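Local coordinates for protein arginase (Glaciozyma antarctica, PDB 5YNL) that probably hydrolyses L-arginine to L-ornithine and urea, as a cold-adapted arginase of a psychrophilic yeast, at residues K264-A269 / E316-T321. Residues are numbered along the deposited sequence; the frame is centred on the assembly and turned at random.
Sequences KVVEMA and EAIAET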
ATOM      1  N   LYS A 264     -12.818  13.323  -7.874  1.00 32.21           N
ATOM      2  CA  LYS A 264     -13.230  13.893  -6.611  1.00 35.00           C
ATOM      3  C   LYS A 264     -12.915  12.966  -5.422  1.00 34.07           C
ATOM      4  O   LYS A 264     -12.573  13.420  -4.332  1.00 33.78           O
ATOM      5  CB  LYS A 264     -14.711  14.245  -6.673  1.00 36.68           C
ATOM      6  CG  LYS A 264     -15.141  15.099  -5.524  1.00 37.70           C
ATOM      7  CD  LYS A 264     -14.111  16.241  -5.206  1.00 37.60           C
ATOM      8  CE  LYS A 264     -14.774  17.338  -4.370  1.00 37.66           C
ATOM      9  NZ  LYS A 264     -15.918  17.992  -5.118  1.00 37.87           N
ATOM     10  N   VAL A 265     -12.999  11.665  -5.638  1.00 29.15           N
ATOM     11  CA  VAL A 265     -12.746  10.735  -4.558  1.00 24.47           C
ATOM     12  C   VAL A 265     -11.312  10.852  -4.045  1.00 22.31           C
ATOM     13  O   VAL A 265     -11.080  10.867  -2.824  1.00 21.32           O
ATOM     14  CB  VAL A 265     -13.064   9.282  -4.949  1.00 21.68           C
ATOM     15  CG1 VAL A 265     -12.343   8.295  -4.019  1.00 18.55           C
ATOM     16  CG2 VAL A 265     -14.568   9.040  -4.908  1.00 23.66           C
ATOM     17  N   VAL A 266     -10.352  10.945  -4.956  1.00 21.65           N
ATOM     18  CA  VAL A 266      -8.971  11.030  -4.521  1.00 20.54           C
ATOM     19  C   VAL A 266      -8.707  12.352  -3.804  1.00 23.22           C
ATOM     20  O   VAL A 266      -7.969  12.403  -2.836  1.00 22.39           O
ATOM     21  CB  VAL A 266      -7.973  10.864  -5.687  1.00 20.02           C
ATOM     22  CG1 VAL A 266      -6.543  11.094  -5.184  1.00 20.04           C
ATOM     23  CG2 VAL A 266      -8.130   9.484  -6.275  1.00 17.18           C
ATOM     24  N   GLU A 267      -9.325  13.420  -4.267  1.00 26.61           N
ATOM     25  CA  GLU A 267      -9.136  14.696  -3.589  0.59 29.34           C
ATOM     26  C   GLU A 267      -9.748  14.705  -2.184  1.00 28.04           C
ATOM     27  O   GLU A 267      -9.152  15.261  -1.262  1.00 27.93           O
ATOM     28  CB  GLU A 267      -9.650  15.880  -4.422  0.59 32.40           C
ATOM     29  CG  GLU A 267      -8.901  16.066  -5.736  0.59 30.60           C
ATOM     30  CD  GLU A 267      -7.376  16.167  -5.580  0.59 29.33           C
ATOM     31  OE1 GLU A 267      -6.660  15.144  -5.777  0.59 27.77           O
ATOM     32  OE2 GLU A 267      -6.887  17.283  -5.283  0.59 29.85           O
ATOM     33  N   MET A 268     -10.910  14.085  -2.013  1.00 43.75           N
ATOM     34  CA  MET A 268     -11.543  13.997  -0.696  1.00 41.33           C
ATOM     35  C   MET A 268     -10.717  13.107   0.238  1.00 37.12           C
ATOM     36  O   MET A 268     -10.644  13.344   1.452  1.00 35.96           O
ATOM     37  CB  MET A 268     -12.967  13.437  -0.830  1.00 41.50           C
ATOM     38  CG  MET A 268     -13.979  14.438  -1.378  1.00 45.56           C
ATOM     39  SD  MET A 268     -15.602  13.718  -1.719  1.00 46.40           S
ATOM     40  CE  MET A 268     -16.208  13.332  -0.084  1.00 43.40           C
ATOM     41  N   ALA A 269     -10.087  12.085  -0.342  1.00 36.93           N
ATOM     42  CA  ALA A 269      -9.263  11.161   0.418  1.00 33.51           C
ATOM     43  C   ALA A 269      -8.054  11.904   0.887  1.00 34.29           C
ATOM     44  O   ALA A 269      -7.721  11.857   2.072  1.00 33.28           O
ATOM     45  CB  ALA A 269      -8.863   9.973  -0.417  1.00 31.47           C
ATOM     46  N   GLU A 316      -1.222   8.485 -10.277  1.00 27.74           N
ATOM     47  CA  GLU A 316      -0.779   9.761 -10.817  1.00 30.92           C
ATOM     48  C   GLU A 316      -1.082  10.868  -9.812  1.00 33.68           C
ATOM     49  O   GLU A 316      -0.208  11.664  -9.470  1.00 36.76           O
ATOM     50  CB  GLU A 316      -1.464  10.056 -12.157  1.00 29.88           C
ATOM     51  CG  GLU A 316      -0.602  10.835 -13.139  1.00 31.96           C
ATOM     52  CD  GLU A 316      -1.078  10.710 -14.597  1.00 30.09           C
ATOM     53  OE1 GLU A 316      -2.051   9.941 -14.865  1.00 28.01           O
ATOM     54  OE2 GLU A 316      -0.482  11.400 -15.485  1.00 31.46           O
ATOM     55  N   ALA A 317      -2.316  10.884  -9.312  1.00 22.99           N
ATOM     56  CA  ALA A 317      -2.784  11.972  -8.470  1.00 24.62           C
ATOM     57  C   ALA A 317      -1.912  12.058  -7.242  1.00 25.47           C
ATOM     58  O   ALA A 317      -1.501  13.156  -6.831  1.00 27.70           O
ATOM     59  CB  ALA A 317      -4.236  11.780  -8.079  1.00 23.66           C
ATOM     60  N   ILE A 318      -1.605  10.892  -6.680  1.00 32.93           N
ATOM     61  CA  ILE A 318      -0.730  10.815  -5.523  1.00 33.69           C
ATOM     62  C   ILE A 318       0.654  11.307  -5.944  1.00 36.64           C
ATOM     63  O   ILE A 318       1.295  12.059  -5.213  1.00 38.28           O
ATOM     64  CB  ILE A 318      -0.628   9.383  -5.000  1.00 30.72           C
ATOM     65  CG1 ILE A 318      -1.727   9.093  -3.961  1.00 28.18           C
ATOM     66  CG2 ILE A 318       0.736   9.158  -4.313  1.00 32.74           C
ATOM     67  CD1 ILE A 318      -3.082   9.670  -4.232  1.00 27.71           C
ATOM     68  N   ALA A 319       1.097  10.912  -7.140  1.00 22.12           N
ATOM     69  CA  ALA A 319       2.438  11.277  -7.603  1.00 24.16           C
ATOM     70  C   ALA A 319       2.570  12.784  -7.720  1.00 25.17           C
ATOM     71  O   ALA A 319       3.623  13.341  -7.357  1.00 26.37           O
ATOM     72  CB  ALA A 319       2.781  10.595  -8.933  1.00 24.53           C
ATOM     73  N   GLU A 320       1.522  13.451  -8.202  1.00 39.48           N
ATOM     74  CA  GLU A 320       1.629  14.893  -8.406  1.00 39.65           C
ATOM     75  C   GLU A 320       1.834  15.668  -7.090  1.00 39.81           C
ATOM     76  O   GLU A 320       2.357  16.783  -7.108  1.00 39.64           O
ATOM     77  CB  GLU A 320       0.482  15.477  -9.264  1.00 38.78           C
ATOM     78  CG  GLU A 320      -0.827  15.782  -8.515  1.00 38.31           C
ATOM     79  CD  GLU A 320      -1.919  16.410  -9.408  1.00 37.59           C
ATOM     80  OE1 GLU A 320      -3.114  16.325  -9.035  1.00 37.52           O
ATOM     81  OE2 GLU A 320      -1.604  16.998 -10.476  1.00 37.28           O
ATOM     82  N   THR A 321       1.475  15.065  -5.953  1.00 33.26           N
ATOM     83  CA  THR A 321       1.630  15.764  -4.659  1.00 33.60           C
ATOM     84  C   THR A 321       3.075  15.883  -4.176  1.00 34.13           C
ATOM     85  O   THR A 321       3.366  16.726  -3.328  1.00 33.91           O
ATOM     86  CB  THR A 321       0.831  15.109  -3.504  1.00 32.89           C
ATOM     87  OG1 THR A 321       1.590  14.026  -2.970  1.00 32.49           O
ATOM     88  CG2 THR A 321      -0.515  14.604  -3.985  1.00 32.13           C
TER
HETATM   89  O   HOH W   1      -3.816  15.273  -6.318  1.00 50.22           O
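Val266 meets Ala317 and Ile318 in a small, buried apolar contact between two neighbouring helices, 254-273 and 308-320, that pack beside the central sheet. One methyl does all the touching: CG1 of Val266, anti to its backbone N (chi1 175°), lies 3.8 Å from CB of Ala317. The same CG1 stands 3.9 Å from CD1 of Ile318, whose side chain crosses that of the valine at about a right angle. The CB of Ile318 points neither toward nor away from segment 264-269, and only its CD1 reaches across. Tyr313 and Ile314, earlier on helix 308-320, also pack on Val266. In the alpha/beta arginase fold, with its eight-stranded parallel sheet, helix 254-273 follows edge strand 250-253, and helix 308-320 leads into strand 324-330; the side chain of Ala269 packs on Val229 and Ile231 of strand 228-233. Above the apolar layer a water lies 2.9 Å from OE1 of Glu267 and 3.0 Å from OE1 of Glu320 and can donate to either, with more acceptors in reach than protons. Near Thr321, the carbonyl O of Ile318 accepts from both N and OG1 of Thr321, the hydroxyl lying in the carbonyl plane at 3.0 Å from that oxygen; Thr321 OG1 is also hydrogen-bonded to Leu323 N.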